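Local coordinates for kallistatin (PDB 6F4V), which inhibits the serine protease tissue kallikrein as a secreted serpin, forming an equimolar, heat- and SDS-stable complex upon cleavage of its reactive site, at residues S100-D112 with A300-E312. Numbering follows the deposited sequence.
Sequences SHNLKFLAKFLND and ADLSGITKQQKLE
An ST turn at T306 faces the linker between strand 89-100 and helix 107-117, and the T306 hydroxyl ties the turn to that linker. OG1 donates to K104 O at 2.8 Å while accepting from Q308 N at 3.0 Å; threonine suits the place because one small side chain carries a hydroxyl for both bonds and a methyl for the apolar side. With OG1 anti to the backbone N (chi1 -178°), CG2 is left to meet L103 CD2 tip to tip. A valine here would probably leave K104 O without its hydroxyl donor, and Q308 N without the acceptor that closes the turn. K104 O also accepts from a water that in turn takes the K307 N-H. Q308 points back at the linker, and its extended side chain brings OE1 to accept from K104 N at 3.0 Å, the donor standing above the plane of the amide carbonyl, while L103 CD1 packs on CD of the same amide at 3.6 Å. In the serpin fold this linker follows strand 89-100 of the large central sheet, and 300-312 is the loop that leads into strand 312-324 of that sheet. L106, the N-cap residue of helix 107-117, gives its N-H to I305 O in a nearly straight bond (2.9 Å, 173°). Its CD1 reaches the carbonyls of S303 and G304, and CD2 meets the CD and CE methylenes of K307, the two side chains crossing at about a right angle; a long lysine chain can offer methylenes to leucine. I305 lies alongside two phenylalanines, pointing the same way as both: CG1 sits over the centre of the F109 ring, 4.0 Å from its centroid in a CH-pi contact, whereas CG2 meets the edge of F105 at CD2, 3.6 Å away. Branching at CB lets isoleucine serve both rings; F109 also packs on L97 and F105 on L99, both of strand 89-100.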
ATOM      1  N   SER A 100     -16.995 -20.373  -3.776  1.00 40.83           N
ATOM      2  CA  SER A 100     -18.254 -20.826  -4.372  1.00 43.89           C
ATOM      3  C   SER A 100     -18.879 -21.911  -3.477  1.00 46.92           C
ATOM      4  O   SER A 100     -18.187 -22.846  -3.087  1.00 46.39           O
ATOM      5  CB  SER A 100     -18.015 -21.380  -5.784  1.00 44.16           C
ATOM      6  OG  SER A 100     -19.229 -21.843  -6.375  1.00 45.63           O
ATOM      7  N   HIS A 101     -20.158 -21.754  -3.124  1.00 51.51           N
ATOM      8  CA  HIS A 101     -20.932 -22.817  -2.449  1.00 57.42           C
ATOM      9  C   HIS A 101     -20.847 -24.195  -3.131  1.00 58.72           C
ATOM     10  O   HIS A 101     -20.948 -25.203  -2.451  1.00 64.75           O
ATOM     11  CB  HIS A 101     -22.429 -22.438  -2.324  1.00 60.54           C
ATOM     12  CG  HIS A 101     -22.775 -21.689  -1.072  1.00 63.63           C
ATOM     13  ND1 HIS A 101     -23.473 -20.498  -1.085  1.00 65.50           N
ATOM     14  CD2 HIS A 101     -22.549 -21.977   0.235  1.00 66.11           C
ATOM     15  CE1 HIS A 101     -23.643 -20.073   0.157  1.00 67.22           C
ATOM     16  NE2 HIS A 101     -23.087 -20.950   0.977  1.00 67.75           N
ATOM     17  N   ASN A 102     -20.683 -24.239  -4.451  1.00 60.31           N
ATOM     18  CA  ASN A 102     -20.696 -25.506  -5.211  1.00 63.57           C
ATOM     19  C   ASN A 102     -19.401 -26.300  -5.145  1.00 63.27           C
ATOM     20  O   ASN A 102     -19.405 -27.497  -4.861  1.00 64.32           O
ATOM     21  CB  ASN A 102     -20.985 -25.233  -6.699  1.00 64.59           C
ATOM     22  CG  ASN A 102     -22.391 -24.721  -6.941  1.00 66.52           C
ATOM     23  OD1 ASN A 102     -23.337 -25.168  -6.301  1.00 68.81           O
ATOM     24  ND2 ASN A 102     -22.534 -23.783  -7.875  1.00 68.62           N
ATOM     25  N   LEU A 103     -18.305 -25.604  -5.427  1.00 59.88           N
ATOM     26  CA  LEU A 103     -17.057 -26.205  -5.868  1.00 57.24           C
ATOM     27  C   LEU A 103     -16.274 -26.860  -4.720  1.00 55.89           C
ATOM     28  O   LEU A 103     -16.344 -26.416  -3.566  1.00 56.12           O
ATOM     29  CB  LEU A 103     -16.223 -25.109  -6.535  1.00 58.75           C
ATOM     30  CG  LEU A 103     -14.975 -25.443  -7.351  1.00 59.35           C
ATOM     31  CD1 LEU A 103     -15.371 -25.967  -8.722  1.00 60.43           C
ATOM     32  CD2 LEU A 103     -14.102 -24.205  -7.494  1.00 59.70           C
ATOM     33  N   LYS A 104     -15.540 -27.922  -5.046  1.00 53.20           N
ATOM     34  CA  LYS A 104     -14.664 -28.595  -4.082  1.00 51.29           C
ATOM     35  C   LYS A 104     -13.277 -27.953  -4.181  1.00 47.09           C
ATOM     36  O   LYS A 104     -12.574 -28.109  -5.196  1.00 45.25           O
ATOM     37  CB  LYS A 104     -14.580 -30.102  -4.368  1.00 53.55           C
ATOM     38  CG  LYS A 104     -13.799 -30.920  -3.341  1.00 56.78           C
ATOM     39  CD  LYS A 104     -14.270 -30.672  -1.905  1.00 58.85           C
ATOM     40  CE  LYS A 104     -13.994 -31.844  -0.978  1.00 60.89           C
ATOM     41  NZ  LYS A 104     -12.546 -31.993  -0.670  1.00 61.95           N
ATOM     42  N   PHE A 105     -12.898 -27.228  -3.136  1.00 43.08           N
ATOM     43  CA  PHE A 105     -11.574 -26.605  -3.070  1.00 40.86           C
ATOM     44  C   PHE A 105     -10.604 -27.571  -2.425  1.00 39.82           C
ATOM     45  O   PHE A 105     -11.001 -28.367  -1.565  1.00 41.09           O
ATOM     46  CB  PHE A 105     -11.628 -25.296  -2.297  1.00 38.81           C
ATOM     47  CG  PHE A 105     -12.383 -24.219  -3.027  1.00 37.34           C
ATOM     48  CD1 PHE A 105     -13.756 -24.095  -2.876  1.00 37.41           C
ATOM     49  CD2 PHE A 105     -11.724 -23.363  -3.897  1.00 36.70           C
ATOM     50  CE1 PHE A 105     -14.458 -23.115  -3.558  1.00 37.51           C
ATOM     51  CE2 PHE A 105     -12.413 -22.380  -4.584  1.00 36.62           C
ATOM     52  CZ  PHE A 105     -13.782 -22.254  -4.419  1.00 37.78           C
ATOM     53  N   LEU A 106      -9.347 -27.518  -2.864  1.00 36.55           N
ATOM     54  CA  LEU A 106      -8.326 -28.401  -2.333  1.00 37.49           C
ATOM     55  C   LEU A 106      -8.019 -27.990  -0.910  1.00 36.28           C
ATOM     56  O   LEU A 106      -7.750 -26.816  -0.652  1.00 34.87           O
ATOM     57  CB  LEU A 106      -7.070 -28.391  -3.201  1.00 38.06           C
ATOM     58  CG  LEU A 106      -7.234 -29.083  -4.553  1.00 39.83           C
ATOM     59  CD1 LEU A 106      -6.076 -28.747  -5.464  1.00 40.36           C
ATOM     60  CD2 LEU A 106      -7.368 -30.595  -4.410  1.00 41.37           C
ATOM     61  N   ALA A 107      -8.100 -28.962   0.007  1.00 35.40           N
ATOM     62  CA  ALA A 107      -7.893 -28.724   1.443  1.00 35.56           C
ATOM     63  C   ALA A 107      -6.502 -28.133   1.751  1.00 34.83           C
ATOM     64  O   ALA A 107      -6.359 -27.338   2.674  1.00 33.38           O
ATOM     65  CB  ALA A 107      -8.101 -30.010   2.238  1.00 36.79           C
ATOM     66  N   LYS A 108      -5.495 -28.528   0.983  1.00 35.49           N
ATOM     67  CA  LYS A 108      -4.139 -28.014   1.177  1.00 37.88           C
ATOM     68  C   LYS A 108      -4.069 -26.504   0.979  1.00 36.38           C
ATOM     69  O   LYS A 108      -3.487 -25.790   1.782  1.00 34.78           O
ATOM     70  CB  LYS A 108      -3.169 -28.694   0.220  1.00 40.89           C
ATOM     71  CG  LYS A 108      -1.711 -28.344   0.453  1.00 44.01           C
ATOM     72  CD  LYS A 108      -0.837 -28.899  -0.667  1.00 47.09           C
ATOM     73  CE  LYS A 108       0.620 -28.994  -0.213  1.00 49.40           C
ATOM     74  NZ  LYS A 108       1.114 -27.727   0.400  1.00 50.46           N
ATOM     75  N   PHE A 109      -4.671 -26.035  -0.110  1.00 34.93           N
ATOM     76  CA  PHE A 109      -4.739 -24.607  -0.378  1.00 33.83           C
ATOM     77  C   PHE A 109      -5.464 -23.875   0.737  1.00 33.79           C
ATOM     78  O   PHE A 109      -4.965 -22.873   1.270  1.00 32.12           O
ATOM     79  CB  PHE A 109      -5.435 -24.377  -1.726  1.00 33.29           C
ATOM     80  CG  PHE A 109      -5.727 -22.945  -2.022  1.00 33.05           C
ATOM     81  CD1 PHE A 109      -4.687 -22.037  -2.261  1.00 32.63           C
ATOM     82  CD2 PHE A 109      -7.051 -22.471  -2.054  1.00 32.98           C
ATOM     83  CE1 PHE A 109      -4.954 -20.703  -2.537  1.00 31.82           C
ATOM     84  CE2 PHE A 109      -7.309 -21.133  -2.322  1.00 32.96           C
ATOM     85  CZ  PHE A 109      -6.266 -20.253  -2.567  1.00 31.87           C
ATOM     86  N   LEU A 110      -6.634 -24.384   1.121  1.00 33.91           N
ATOM     87  CA  LEU A 110      -7.403 -23.718   2.158  1.00 35.23           C
ATOM     88  C   LEU A 110      -6.612 -23.697   3.482  1.00 35.78           C
ATOM     89  O   LEU A 110      -6.514 -22.661   4.119  1.00 35.07           O
ATOM     90  CB  LEU A 110      -8.770 -24.367   2.344  1.00 35.97           C
ATOM     91  CG  LEU A 110      -9.720 -24.350   1.140  1.00 36.31           C
ATOM     92  CD1 LEU A 110     -11.043 -25.006   1.543  1.00 37.67           C
ATOM     93  CD2 LEU A 110      -9.952 -22.927   0.652  1.00 36.13           C
ATOM     94  N   ASN A 111      -6.026 -24.835   3.837  1.00 37.14           N
ATOM     95  CA  ASN A 111      -5.223 -24.966   5.059  1.00 39.66           C
ATOM     96  C   ASN A 111      -4.020 -23.980   5.076  1.00 37.25           C
ATOM     97  O   ASN A 111      -3.793 -23.299   6.073  1.00 35.18           O
ATOM     98  CB  ASN A 111      -4.729 -26.410   5.205  1.00 42.86           C
ATOM     99  CG  ASN A 111      -4.014 -26.656   6.527  1.00 47.22           C
ATOM    100  OD1 ASN A 111      -4.450 -26.160   7.567  1.00 53.18           O
ATOM    101  ND2 ASN A 111      -2.923 -27.439   6.499  1.00 48.48           N
ATOM    102  N   ASP A 112      -3.275 -23.933   3.972  1.00 35.87           N
ATOM    103  CA  ASP A 112      -2.114 -23.027   3.824  1.00 36.11           C
ATOM    104  C   ASP A 112      -2.527 -21.552   3.961  1.00 35.23           C
ATOM    105  O   ASP A 112      -1.858 -20.786   4.668  1.00 33.99           O
ATOM    106  CB  ASP A 112      -1.400 -23.222   2.469  1.00 36.91           C
ATOM    107  CG  ASP A 112      -0.634 -24.558   2.343  1.00 39.22           C
ATOM    108  OD1 ASP A 112      -0.471 -25.297   3.318  1.00 39.33           O
ATOM    109  OD2 ASP A 112      -0.187 -24.855   1.211  1.00 40.64           O
ATOM    110  N   ALA A 300      -1.880 -19.606 -17.293  1.00 28.81           N
ATOM    111  CA  ALA A 300      -1.744 -19.653 -15.838  1.00 29.06           C
ATOM    112  C   ALA A 300      -2.176 -21.006 -15.313  1.00 30.91           C
ATOM    113  O   ALA A 300      -3.204 -21.525 -15.734  1.00 30.50           O
ATOM    114  CB  ALA A 300      -2.600 -18.558 -15.221  1.00 28.87           C
ATOM    115  N   ASP A 301      -1.371 -21.577 -14.422  1.00 31.29           N
ATOM    116  CA  ASP A 301      -1.681 -22.837 -13.777  1.00 33.53           C
ATOM    117  C   ASP A 301      -2.066 -22.551 -12.332  1.00 32.40           C
ATOM    118  O   ASP A 301      -1.214 -22.398 -11.478  1.00 31.91           O
ATOM    119  CB  ASP A 301      -0.462 -23.762 -13.844  1.00 35.13           C
ATOM    120  CG  ASP A 301      -0.740 -25.148 -13.270  1.00 38.54           C
ATOM    121  OD1 ASP A 301      -1.818 -25.378 -12.645  1.00 39.41           O
ATOM    122  OD2 ASP A 301       0.154 -26.006 -13.439  1.00 41.16           O
ATOM    123  N   LEU A 302      -3.365 -22.505 -12.093  1.00 33.07           N
ATOM    124  CA  LEU A 302      -3.937 -22.307 -10.798  1.00 33.87           C
ATOM    125  C   LEU A 302      -4.596 -23.599 -10.325  1.00 34.63           C
ATOM    126  O   LEU A 302      -5.585 -23.558  -9.623  1.00 35.41           O
ATOM    127  CB  LEU A 302      -4.976 -21.185 -10.885  1.00 35.00           C
ATOM    128  CG  LEU A 302      -4.425 -19.842 -11.392  1.00 35.27           C
ATOM    129  CD1 LEU A 302      -5.538 -18.846 -11.646  1.00 35.35           C
ATOM    130  CD2 LEU A 302      -3.433 -19.272 -10.402  1.00 35.36           C
ATOM    131  N   SER A 303      -4.005 -24.738 -10.641  1.00 34.72           N
ATOM    132  CA  SER A 303      -4.637 -26.028 -10.355  1.00 35.25           C
ATOM    133  C   SER A 303      -4.384 -26.485  -8.900  1.00 35.23           C
ATOM    134  O   SER A 303      -4.732 -27.603  -8.533  1.00 34.68           O
ATOM    135  CB  SER A 303      -4.161 -27.079 -11.367  1.00 36.69           C
ATOM    136  OG  SER A 303      -2.795 -27.347 -11.155  1.00 36.56           O
ATOM    137  N   GLY A 304      -3.762 -25.625  -8.083  1.00 33.84           N
ATOM    138  CA  GLY A 304      -3.669 -25.840  -6.642  1.00 33.10           C
ATOM    139  C   GLY A 304      -4.889 -25.397  -5.878  1.00 33.41           C
ATOM    140  O   GLY A 304      -4.941 -25.576  -4.655  1.00 33.28           O
ATOM    141  N   ILE A 305      -5.864 -24.782  -6.549  1.00 32.66           N
ATOM    142  CA  ILE A 305      -7.059 -24.294  -5.877  1.00 33.58           C
ATOM    143  C   ILE A 305      -8.164 -25.345  -5.905  1.00 35.56           C
ATOM    144  O   ILE A 305      -8.848 -25.558  -4.898  1.00 34.94           O
ATOM    145  CB  ILE A 305      -7.504 -22.940  -6.478  1.00 33.19           C
ATOM    146  CG1 ILE A 305      -6.421 -21.884  -6.209  1.00 33.32           C
ATOM    147  CG2 ILE A 305      -8.809 -22.448  -5.889  1.00 32.78           C
ATOM    148  CD1 ILE A 305      -6.491 -20.679  -7.119  1.00 32.79           C
ATOM    149  N   THR A 306      -8.311 -25.990  -7.056  1.00 38.97           N
ATOM    150  CA  THR A 306      -9.264 -27.079  -7.270  1.00 43.37           C
ATOM    151  C   THR A 306      -8.782 -27.957  -8.439  1.00 45.20           C
ATOM    152  O   THR A 306      -8.048 -27.490  -9.332  1.00 44.27           O
ATOM    153  CB  THR A 306     -10.672 -26.531  -7.588  1.00 44.36           C
ATOM    154  OG1 THR A 306     -11.612 -27.613  -7.743  1.00 45.50           O
ATOM    155  CG2 THR A 306     -10.645 -25.717  -8.853  1.00 44.76           C
ATOM    156  N   LYS A 307      -9.197 -29.218  -8.438  1.00 49.93           N
ATOM    157  CA  LYS A 307      -9.021 -30.094  -9.618  1.00 53.59           C
ATOM    158  C   LYS A 307     -10.300 -30.178 -10.465  1.00 54.59           C
ATOM    159  O   LYS A 307     -10.291 -30.766 -11.555  1.00 56.15           O
ATOM    160  CB  LYS A 307      -8.570 -31.485  -9.173  1.00 56.73           C
ATOM    161  CG  LYS A 307      -7.176 -31.519  -8.548  1.00 58.29           C
ATOM    162  CD  LYS A 307      -6.983 -32.725  -7.624  1.00 60.90           C
ATOM    163  CE  LYS A 307      -5.587 -32.746  -7.005  0.44 60.05           C
ATOM    164  NZ  LYS A 307      -5.299 -34.025  -6.303  0.30 60.25           N
ATOM    165  N   GLN A 308     -11.380 -29.563  -9.978  1.00 53.98           N
ATOM    166  CA  GLN A 308     -12.725 -29.747 -10.526  1.00 56.80           C
ATOM    167  C   GLN A 308     -13.000 -28.941 -11.806  1.00 56.99           C
ATOM    168  O   GLN A 308     -13.844 -29.345 -12.616  1.00 56.41           O
ATOM    169  CB  GLN A 308     -13.773 -29.410  -9.452  1.00 58.52           C
ATOM    170  CG  GLN A 308     -15.201 -29.813  -9.816  1.00 61.27           C
ATOM    171  CD  GLN A 308     -16.223 -29.424  -8.759  0.30 61.39           C
ATOM    172  OE1 GLN A 308     -15.992 -29.563  -7.550  0.90 63.57           O
ATOM    173  NE2 GLN A 308     -17.369 -28.935  -9.214  0.59 60.99           N
ATOM    174  N   GLN A 309     -12.317 -27.803 -11.965  1.00 54.03           N
ATOM    175  CA  GLN A 309     -12.408 -26.976 -13.166  1.00 54.45           C
ATOM    176  C   GLN A 309     -11.021 -26.414 -13.483  1.00 51.95           C
ATOM    177  O   GLN A 309     -10.153 -26.317 -12.591  1.00 47.59           O
ATOM    178  CB  GLN A 309     -13.361 -25.787 -12.948  1.00 58.01           C
ATOM    179  CG  GLN A 309     -14.817 -26.120 -12.634  1.00 60.84           C
ATOM    180  CD  GLN A 309     -15.619 -26.600 -13.844  1.00 63.39           C
ATOM    181  OE1 GLN A 309     -15.131 -26.640 -14.984  1.00 65.44           O
ATOM    182  NE2 GLN A 309     -16.864 -26.973 -13.594  1.00 65.81           N
ATOM    183  N   LYS A 310     -10.824 -26.047 -14.752  1.00 50.16           N
ATOM    184  CA  LYS A 310      -9.640 -25.286 -15.172  1.00 50.26           C
ATOM    185  C   LYS A 310      -9.863 -23.801 -14.889  1.00 46.24           C
ATOM    186  O   LYS A 310     -10.795 -23.190 -15.418  1.00 47.23           O
ATOM    187  CB  LYS A 310      -9.307 -25.519 -16.650  1.00 52.73           C
ATOM    188  CG  LYS A 310      -8.784 -26.926 -16.881  1.00 56.56           C
ATOM    189  CD  LYS A 310      -7.886 -27.052 -18.098  1.00 59.75           C
ATOM    190  CE  LYS A 310      -7.469 -28.512 -18.270  1.00 62.60           C
ATOM    191  NZ  LYS A 310      -6.377 -28.696 -19.265  1.00 65.24           N
ATOM    192  N   LEU A 311      -8.999 -23.230 -14.052  1.00 42.89           N
ATOM    193  CA  LEU A 311      -9.226 -21.897 -13.527  1.00 40.09           C
ATOM    194  C   LEU A 311      -8.384 -20.856 -14.228  1.00 38.19           C
ATOM    195  O   LEU A 311      -7.270 -21.130 -14.647  1.00 36.77           O
ATOM    196  CB  LEU A 311      -8.915 -21.870 -12.033  1.00 39.47           C
ATOM    197  CG  LEU A 311      -9.790 -22.776 -11.161  1.00 40.74           C
ATOM    198  CD1 LEU A 311      -9.447 -22.537  -9.710  1.00 41.23           C
ATOM    199  CD2 LEU A 311     -11.276 -22.532 -11.386  1.00 41.22           C
ATOM    200  N   GLU A 312      -8.902 -19.639 -14.315  1.00 37.22           N
ATOM    201  CA  GLU A 312      -8.065 -18.543 -14.786  1.00 36.88           C
ATOM    202  C   GLU A 312      -8.342 -17.247 -14.013  1.00 34.73           C
ATOM    203  O   GLU A 312      -9.379 -17.101 -13.343  1.00 31.13           O
ATOM    204  CB  GLU A 312      -8.175 -18.409 -16.314  1.00 41.07           C
ATOM    205  CG  GLU A 312      -9.437 -17.782 -16.811  1.00 45.22           C
ATOM    206  CD  GLU A 312      -9.658 -17.998 -18.315  1.00 50.14           C
ATOM    207  OE1 GLU A 312      -8.660 -18.135 -19.086  1.00 49.61           O
ATOM    208  OE2 GLU A 312     -10.851 -18.031 -18.701  1.00 53.99           O
TER
HETATM  209  O   HOH W   1     -10.799 -30.097  -6.365  1.00 53.00           O